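Local coordinates for mannosylglycerate hydrolase MGH1-like glycoside hydrolase domain-containing protein (Thermus thermophilus HB8, PDB 4WVA) that hydrolyses mannosylglycerate, a solute made by thermophiles under osmotic stress, to mannose and glycerate, and probably cleaves glucosylglycerate with similar efficiency, at residues T21-H25 and G26-Y30; L210-L213 and F214-L217; D258-E261 and I262-I266; I356-N359 and W360-A363. All coordinates share one frame; numbering follows the deposited sequence.

Contact 1 (T21-H25 and G26-Y30); sequences TVPAH and GLYPY
The Tyr28 ring is approached obliquely by Pro23 CB and Ala24 CB, the latter 4.0 Å from Tyr28 CD2, while Leu27 CG sits over the centre of one ring face, 3.5 Å above the plane. Two other flat groups belong to the same loop: Gly26 N lies over a face of the His25 imidazole, and Pro29 CG rests off-centre on a face of the Tyr30 ring. Pro23 and Tyr28 cross at about a right angle, with their CB atoms 3.7 Å apart. Tyr28 CG stands anti to its carbonyl carbon (chi1 -60°), which carries the ring past Pro23 and Ala24 into the substrate pocket.

The backbone turns back on itself in two steps. Ala24 O accepts from Tyr28 N at 3.1 Å. Inside this loop a classic gamma turn is centred on Gly26 (phi 80°), closed by a weak bond of 2.8 Å from Leu27 N to His25 O; a CB on Gly26 would clash with that carbonyl. At the open end Val22 CA makes a CH···O contact of 3.6 Å with Tyr30 O.

Tyr28 OH is hydrogen-bonded to Glu393, to Arg198 and to a bound Tris amine. The chemistry is thus divided: an apolar and backbone-braced root positions a phenol whose polar end works among substrate-binding and probable catalytic groups.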
# COMPACT_ATOMS: atom_id res chain seq x y z
N THR A 21 7.29 13.46 34.51
CA THR A 21 8.73 13.30 34.63
C THR A 21 9.39 14.43 33.85
O THR A 21 9.06 14.68 32.69
CB THR A 21 9.15 11.94 34.06
OG1 THR A 21 8.27 10.92 34.56
CG2 THR A 21 10.57 11.63 34.39
N VAL A 22 10.28 15.17 34.49
CA VAL A 22 11.07 16.14 33.75
C VAL A 22 12.05 15.45 32.82
O VAL A 22 12.60 14.42 33.17
CB VAL A 22 11.84 17.13 34.64
CG1 VAL A 22 10.87 17.90 35.51
CG2 VAL A 22 12.93 16.45 35.46
N PRO A 23 12.25 16.00 31.61
CA PRO A 23 13.26 15.37 30.75
C PRO A 23 14.67 15.36 31.33
O PRO A 23 15.43 14.43 31.08
CB PRO A 23 13.18 16.18 29.46
CG PRO A 23 11.77 16.67 29.42
CD PRO A 23 11.41 16.95 30.85
N ALA A 24 15.01 16.41 32.08
CA ALA A 24 16.30 16.45 32.78
C ALA A 24 16.21 17.53 33.85
O ALA A 24 15.64 18.57 33.59
CB ALA A 24 17.43 16.77 31.82
N HIS A 25 16.74 17.24 35.03
CA HIS A 25 16.80 18.21 36.13
C HIS A 25 17.41 19.53 35.67
O HIS A 25 18.45 19.54 35.02
CB HIS A 25 17.64 17.66 37.29
CG HIS A 25 17.72 18.59 38.45
ND1 HIS A 25 18.79 19.43 38.65
CD2 HIS A 25 16.82 18.89 39.43
CE1 HIS A 25 18.57 20.18 39.72
NE2 HIS A 25 17.39 19.86 40.22
N GLY A 26 16.77 20.63 36.02
CA GLY A 26 17.32 21.96 35.76
C GLY A 26 17.12 22.42 34.33
O GLY A 26 16.47 23.45 34.08
N LEU A 27 17.68 21.66 33.39
CA LEU A 27 17.67 22.00 31.96
C LEU A 27 16.25 22.04 31.37
O LEU A 27 15.89 22.96 30.60
CB LEU A 27 18.54 20.96 31.20
CG LEU A 27 18.58 21.05 29.67
CD1 LEU A 27 19.08 22.39 29.15
CD2 LEU A 27 19.46 19.93 29.11
N TYR A 28 15.46 21.04 31.73
CA TYR A 28 14.10 20.89 31.22
C TYR A 28 13.13 20.65 32.37
O TYR A 28 12.63 19.54 32.56
CB TYR A 28 14.06 19.72 30.25
CG TYR A 28 14.95 19.82 29.03
CD1 TYR A 28 14.86 20.89 28.15
CD2 TYR A 28 15.85 18.80 28.74
CE1 TYR A 28 15.65 20.96 27.02
CE2 TYR A 28 16.64 18.86 27.61
CZ TYR A 28 16.56 19.95 26.77
OH TYR A 28 17.30 19.98 25.62
N PRO A 29 12.84 21.71 33.15
CA PRO A 29 12.18 21.55 34.46
C PRO A 29 10.64 21.58 34.39
O PRO A 29 9.96 22.09 35.30
CB PRO A 29 12.74 22.74 35.24
CG PRO A 29 12.82 23.80 34.19
CD PRO A 29 13.27 23.10 32.93
N TYR A 30 10.08 21.01 33.31
CA TYR A 30 8.66 21.04 33.08
C TYR A 30 8.31 19.73 32.38
O TYR A 30 9.18 18.82 32.28
CB TYR A 30 8.25 22.22 32.17
CG TYR A 30 8.61 23.59 32.67
CD1 TYR A 30 7.96 24.12 33.78
CD2 TYR A 30 9.55 24.38 32.02
CE1 TYR A 30 8.27 25.39 34.25
CE2 TYR A 30 9.86 25.66 32.48
CZ TYR A 30 9.21 26.14 33.61
OH TYR A 30 9.48 27.42 34.10

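Contact 2 (L210-L213 and F214-L217); sequences LLYL and FRRL
The last turns of helix 201-216 bring Leu210 and Phe214 together on the buried side and Tyr212 and Arg215 on the more open side. Here the Phe214 ring folds back over the preceding turn: with CG anti to the carbonyl carbon (chi1 -54°), one ring face comes down on Leu210 O, 3.1 Å below the plane and offset toward the rim, and the far corner CZ reaches Leu210 CB at 4.0 Å. The same carbonyl accepts from Phe214 N at 2.9 Å. Past the ring lie Val157 and Ile224, the latter on helix 221-227. With only a methyl group at Phe214, as in an alanine, the Leu210 carbonyl would probably lose the ring over it and a gap would open toward Ile224.

On the other side, Tyr212 and Arg215 run side by side, pointing the same way. Tyr212 CD1 lies over one guanidinium face, 3.5 Å from Arg215 NH2, with the two planes 42° apart. A water donates to Tyr212 O at 2.9 Å and accepts from Arg215 NE at 3.0 Å, tying the bent arginine chain back to its helix. Leu213 CD1 meets Leu217 CD1 at 4.0 Å, where the chain leaves helical geometry.

Tyr212 O therefore takes two bonds, from Arg216 N and from the water, and the water bridge, with the ring beside it, is likely to restrict how the exposed guanidinium turns.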
# COMPACT_ATOMS: atom_id res chain seq x y z
N LEU A 210 9.93 33.88 15.95
CA LEU A 210 8.71 33.14 15.63
C LEU A 210 7.72 33.13 16.78
O LEU A 210 6.52 33.37 16.59
CB LEU A 210 9.04 31.70 15.20
CG LEU A 210 9.71 31.51 13.82
CD1 LEU A 210 10.23 30.08 13.65
CD2 LEU A 210 8.76 31.86 12.69
N LEU A 211 8.21 32.88 18.00
CA LEU A 211 7.39 32.91 19.19
C LEU A 211 6.67 34.25 19.31
O LEU A 211 5.46 34.29 19.53
CB LEU A 211 8.24 32.65 20.45
CG LEU A 211 7.51 32.37 21.78
CD1 LEU A 211 8.46 31.76 22.79
CD2 LEU A 211 6.87 33.62 22.38
N TYR A 212 7.42 35.34 19.15
CA TYR A 212 6.85 36.68 19.30
C TYR A 212 5.79 36.94 18.24
O TYR A 212 4.76 37.54 18.54
CB TYR A 212 7.94 37.77 19.26
CG TYR A 212 8.93 37.73 20.41
CD1 TYR A 212 8.52 37.42 21.70
CD2 TYR A 212 10.28 38.00 20.20
CE1 TYR A 212 9.41 37.39 22.75
CE2 TYR A 212 11.18 37.96 21.25
CZ TYR A 212 10.74 37.66 22.52
OH TYR A 212 11.62 37.62 23.57
N LEU A 213 6.03 36.48 17.01
CA LEU A 213 5.00 36.59 15.96
C LEU A 213 3.73 35.85 16.38
O LEU A 213 2.63 36.39 16.31
CB LEU A 213 5.52 36.06 14.62
CG LEU A 213 4.49 35.97 13.49
CD1 LEU A 213 3.99 37.38 13.16
CD2 LEU A 213 5.04 35.27 12.27
N PHE A 214 3.87 34.59 16.81
CA PHE A 214 2.69 33.81 17.19
C PHE A 214 1.93 34.44 18.35
O PHE A 214 0.69 34.45 18.36
CB PHE A 214 3.08 32.37 17.55
CG PHE A 214 3.87 31.65 16.48
CD1 PHE A 214 3.82 32.05 15.14
CD2 PHE A 214 4.62 30.53 16.81
CE1 PHE A 214 4.54 31.36 14.17
CE2 PHE A 214 5.34 29.86 15.85
CZ PHE A 214 5.31 30.27 14.54
N ARG A 215 2.67 34.97 19.32
CA ARG A 215 2.10 35.62 20.50
C ARG A 215 1.34 36.87 20.07
O ARG A 215 0.23 37.10 20.54
CB ARG A 215 3.20 35.97 21.51
CG ARG A 215 2.69 36.46 22.87
CD ARG A 215 3.83 36.76 23.83
NE ARG A 215 4.60 37.94 23.42
CZ ARG A 215 5.73 38.36 23.99
NH1 ARG A 215 6.27 37.71 25.02
NH2 ARG A 215 6.33 39.45 23.53
N ARG A 216 1.93 37.65 19.17
CA ARG A 216 1.27 38.85 18.65
C ARG A 216 -0.06 38.51 17.97
O ARG A 216 -1.04 39.24 18.10
CB ARG A 216 2.21 39.57 17.68
CG ARG A 216 1.65 40.83 17.05
CD ARG A 216 2.77 41.71 16.51
NE ARG A 216 3.46 41.14 15.34
CZ ARG A 216 2.99 41.14 14.09
NH1 ARG A 216 1.79 41.66 13.81
NH2 ARG A 216 3.71 40.61 13.11
N LEU A 217 -0.09 37.36 17.30
CA LEU A 217 -1.29 36.87 16.64
C LEU A 217 -2.24 36.12 17.59
O LEU A 217 -3.20 35.48 17.14
CB LEU A 217 -0.88 35.97 15.47
CG LEU A 217 -0.04 36.63 14.38
CD1 LEU A 217 0.39 35.60 13.35
CD2 LEU A 217 -0.80 37.76 13.72
O HOH W 1 4.66 39.37 20.77

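Contact 3 (D258-E261 and I262-I266); sequences DPYE and IEEWI
This is a local contact in the first turns of helix 260-275, where Glu261 and Trp265 meet on one side and Pro259, Tyr260, Glu263 and Glu264 on another, at a subunit interface. Glu261, its CG anti to the backbone N (chi1 -168°), slants across the six-membered part of the indole, CG 3.6 Å from Trp265 CZ2. Glu261 O and Ile262 CA lie over one indole face. A water in the ring plane accepts from Trp265 NE1 at 3.0 Å and donates to Glu261 OE1 at 2.9 Å, while Glu261 OE2 forms a salt bridge with Arg140. Tyr143 stacks on the indole, which joins this helix to helix 121-146. Replacing Trp265 by a leucine would probably leave the water without its indole donor and Tyr143 without its stacking partner.

On the other side, Glu263 OE2 comes 3.6 Å from Pro259 CG, and Glu264 OE2 meets Tyr260 CE1 at 3.6 Å, the carboxylate turned 53° from the ring. Glu263 OE1 forms a salt bridge with Arg268 of the second subunit, which Glu264 OE2 reaches only in a long, weak ion pair; Arg150 of that subunit makes a cation-pi contact with Tyr260 and a salt bridge with Asp258.

The helix start is defined by Pro259 at the N-cap position, its carbonyl accepting from Glu263 N, and by Asp258 OD2 taking Tyr260 N at 2.8 Å, the signature of an Asx turn.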
# COMPACT_ATOMS: atom_id res chain seq x y z
N ASP A 258 -16.28 4.84 16.29
CA ASP A 258 -16.32 4.92 14.82
C ASP A 258 -15.01 5.57 14.37
O ASP A 258 -14.74 6.70 14.73
CB ASP A 258 -17.56 5.71 14.37
CG ASP A 258 -17.68 5.83 12.85
OD1 ASP A 258 -18.77 5.57 12.27
OD2 ASP A 258 -16.67 6.19 12.23
N PRO A 259 -14.17 4.84 13.59
CA PRO A 259 -12.89 5.40 13.17
C PRO A 259 -12.87 5.97 11.75
O PRO A 259 -11.79 6.12 11.18
CB PRO A 259 -11.95 4.17 13.23
CG PRO A 259 -12.85 3.00 13.04
CD PRO A 259 -14.29 3.43 13.18
N TYR A 260 -14.03 6.27 11.17
CA TYR A 260 -14.12 6.65 9.76
C TYR A 260 -13.20 7.85 9.49
O TYR A 260 -12.48 7.86 8.50
CB TYR A 260 -15.58 6.98 9.40
CG TYR A 260 -15.93 7.01 7.93
CD1 TYR A 260 -16.21 8.22 7.28
CD2 TYR A 260 -16.07 5.84 7.20
CE1 TYR A 260 -16.58 8.25 5.94
CE2 TYR A 260 -16.44 5.86 5.87
CZ TYR A 260 -16.70 7.07 5.24
OH TYR A 260 -17.06 7.09 3.91
N GLU A 261 -13.22 8.82 10.41
CA GLU A 261 -12.41 10.04 10.33
C GLU A 261 -10.91 9.71 10.28
O GLU A 261 -10.16 10.22 9.45
CB GLU A 261 -12.70 10.91 11.54
CG GLU A 261 -12.17 12.33 11.45
CD GLU A 261 -12.62 13.22 12.60
OE1 GLU A 261 -12.35 14.43 12.55
OE2 GLU A 261 -13.22 12.72 13.58
N ILE A 262 -10.52 8.82 11.17
CA ILE A 262 -9.12 8.39 11.28
C ILE A 262 -8.67 7.65 10.01
O ILE A 262 -7.55 7.81 9.55
CB ILE A 262 -8.92 7.47 12.50
CG1 ILE A 262 -9.40 8.13 13.80
CG2 ILE A 262 -7.44 7.11 12.66
CD1 ILE A 262 -9.59 7.14 14.93
N GLU A 263 -9.56 6.84 9.44
CA GLU A 263 -9.24 6.13 8.21
C GLU A 263 -8.84 7.11 7.09
O GLU A 263 -7.90 6.85 6.34
CB GLU A 263 -10.42 5.27 7.74
CG GLU A 263 -10.81 4.15 8.69
CD GLU A 263 -12.22 3.65 8.46
OE1 GLU A 263 -12.78 3.87 7.37
OE2 GLU A 263 -12.78 3.06 9.40
N GLU A 264 -9.55 8.23 6.99
CA GLU A 264 -9.21 9.24 5.98
C GLU A 264 -7.83 9.82 6.24
O GLU A 264 -7.04 9.98 5.31
CB GLU A 264 -10.25 10.35 5.92
CG GLU A 264 -11.67 9.82 5.92
CD GLU A 264 -12.66 10.66 5.15
OE1 GLU A 264 -12.35 11.84 4.85
OE2 GLU A 264 -13.75 10.12 4.84
N TRP A 265 -7.50 10.08 7.51
CA TRP A 265 -6.18 10.61 7.83
C TRP A 265 -5.09 9.61 7.41
O TRP A 265 -4.03 9.99 6.90
CB TRP A 265 -6.01 10.91 9.32
CG TRP A 265 -7.00 11.91 9.88
CD1 TRP A 265 -7.63 12.90 9.20
CD2 TRP A 265 -7.42 12.01 11.24
NE1 TRP A 265 -8.43 13.62 10.06
CE2 TRP A 265 -8.32 13.10 11.32
CE3 TRP A 265 -7.13 11.30 12.41
CZ2 TRP A 265 -8.95 13.46 12.51
CZ3 TRP A 265 -7.74 11.67 13.58
CH2 TRP A 265 -8.65 12.74 13.62
N ILE A 266 -5.35 8.35 7.67
CA ILE A 266 -4.38 7.29 7.37
C ILE A 266 -4.13 7.19 5.85
O ILE A 266 -2.99 7.13 5.40
CB ILE A 266 -4.88 5.94 7.93
CG1 ILE A 266 -4.83 5.96 9.47
CG2 ILE A 266 -4.05 4.80 7.37
CD1 ILE A 266 -5.48 4.78 10.14
O HOH W 2 -10.75 15.47 10.42

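Contact 4 (I356-N359 and W360-A363); sequences INVN and WMVA
Trp360, Asn359 and Val358 carry this buried contact along helix 356-368. The Trp360 side chain begins over the preceding turn, its CB 3.4 Å from Ile356 O, and then leads away; with CG anti to the backbone N (chi1 178°), the indole turns one edge to Asn357 O, which lies near the ring plane. Beyond, the ring meets Trp418 edge-to-face, touches Leu41 and lies close to a bound methylpentanediol.

Val358 pairs with Val362 one turn on, the two side chains side by side and pointing the same way, CG1 of Val358 being 3.9 Å from CG2 of Val362. The other branch of Val358, CG2, reaches the methyl of Met361 (CE) at 4.3 Å. Val362 CG2 also presses on Val358 O at 3.2 Å, the carbonyl that accepts from Val362 N at 2.9 Å.

Asn359 contributes chiefly through its backbone: its carbonyl takes Ala363 N at 2.9 Å, and Ala363 CB leans on the same oxygen. All eight residues are buried, wrapped by helices 33-43, 372-389 and 409-418. Such a helix, lined on its several sides by other helices, is what the (alpha/alpha)6-barrel of GH63 enzymes is built from, here next to the substrate-binding Trp34 and Trp350.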
# COMPACT_ATOMS: atom_id res chain seq x y z
N ILE A 356 18.85 8.41 21.53
CA ILE A 356 18.33 7.09 21.86
C ILE A 356 16.90 6.89 21.35
O ILE A 356 16.55 5.77 20.91
CB ILE A 356 18.41 6.84 23.38
CG1 ILE A 356 19.84 7.00 23.90
CG2 ILE A 356 17.90 5.46 23.75
CD1 ILE A 356 20.89 6.12 23.28
N ASN A 357 16.05 7.91 21.46
CA ASN A 357 14.68 7.76 20.98
C ASN A 357 14.58 7.47 19.47
O ASN A 357 13.74 6.67 19.02
CB ASN A 357 13.82 8.97 21.37
CG ASN A 357 14.20 10.23 20.61
OD1 ASN A 357 15.38 10.52 20.41
ND2 ASN A 357 13.20 10.99 20.20
N VAL A 358 15.44 8.13 18.69
CA VAL A 358 15.47 7.92 17.24
C VAL A 358 16.10 6.55 16.92
O VAL A 358 15.59 5.83 16.05
CB VAL A 358 16.17 9.08 16.51
CG1 VAL A 358 16.27 8.79 15.02
CG2 VAL A 358 15.39 10.37 16.76
N ASN A 359 17.17 6.16 17.62
CA ASN A 359 17.68 4.79 17.44
C ASN A 359 16.56 3.77 17.65
O ASN A 359 16.44 2.79 16.91
CB ASN A 359 18.81 4.45 18.43
CG ASN A 359 20.20 4.76 17.90
OD1 ASN A 359 21.18 3.97 18.12
ND2 ASN A 359 20.33 5.85 17.25
N TRP A 360 15.77 3.98 18.71
CA TRP A 360 14.67 3.08 19.04
C TRP A 360 13.59 3.05 17.94
O TRP A 360 13.22 1.95 17.47
CB TRP A 360 14.10 3.41 20.42
CG TRP A 360 12.94 2.52 20.75
CD1 TRP A 360 12.98 1.20 21.12
CD2 TRP A 360 11.56 2.88 20.69
NE1 TRP A 360 11.71 0.73 21.29
CE2 TRP A 360 10.82 1.73 21.03
CE3 TRP A 360 10.88 4.07 20.38
CZ2 TRP A 360 9.43 1.73 21.07
CZ3 TRP A 360 9.50 4.07 20.43
CH2 TRP A 360 8.79 2.90 20.77
N MET A 361 13.10 4.21 17.51
CA MET A 361 12.04 4.22 16.49
C MET A 361 12.54 3.62 15.18
O MET A 361 11.81 2.89 14.50
CB MET A 361 11.51 5.62 16.22
CG MET A 361 10.69 6.18 17.36
SD MET A 361 10.00 7.82 17.04
CE MET A 361 11.44 8.85 17.24
N VAL A 362 13.77 3.94 14.80
CA VAL A 362 14.33 3.44 13.54
C VAL A 362 14.62 1.93 13.61
O VAL A 362 14.39 1.23 12.65
CB VAL A 362 15.55 4.27 13.11
CG1 VAL A 362 16.19 3.70 11.85
CG2 VAL A 362 15.12 5.70 12.88
N ALA A 363 15.12 1.45 14.76
CA ALA A 363 15.27 -0.00 14.96
C ALA A 363 13.94 -0.73 14.86
O ALA A 363 13.84 -1.77 14.22
CB ALA A 363 15.92 -0.29 16.30

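Overall arrangement
Contact 4 is buried, its centre about 11 Å from that of the chain, whereas contacts 2 and 3, at about 23 Å, lie near the periphery on different helices; contact 1 is partly buried in a loop at about 16 Å. None touches another: contacts 1 and 4, the nearest pair, have centres about 21 Å apart. Helix 33-43 packs against both, linking the pocket loop to the inner helix. Chemistry follows place. Contact 4 joins apolar branches and backbone carbonyls, contact 2 has a hydrophobic and a hydrated side, contact 3 pairs most of its acids with arginines of a neighbouring subunit and one with its own chain, and contact 1 alone contributes a side chain that probably binds substrate.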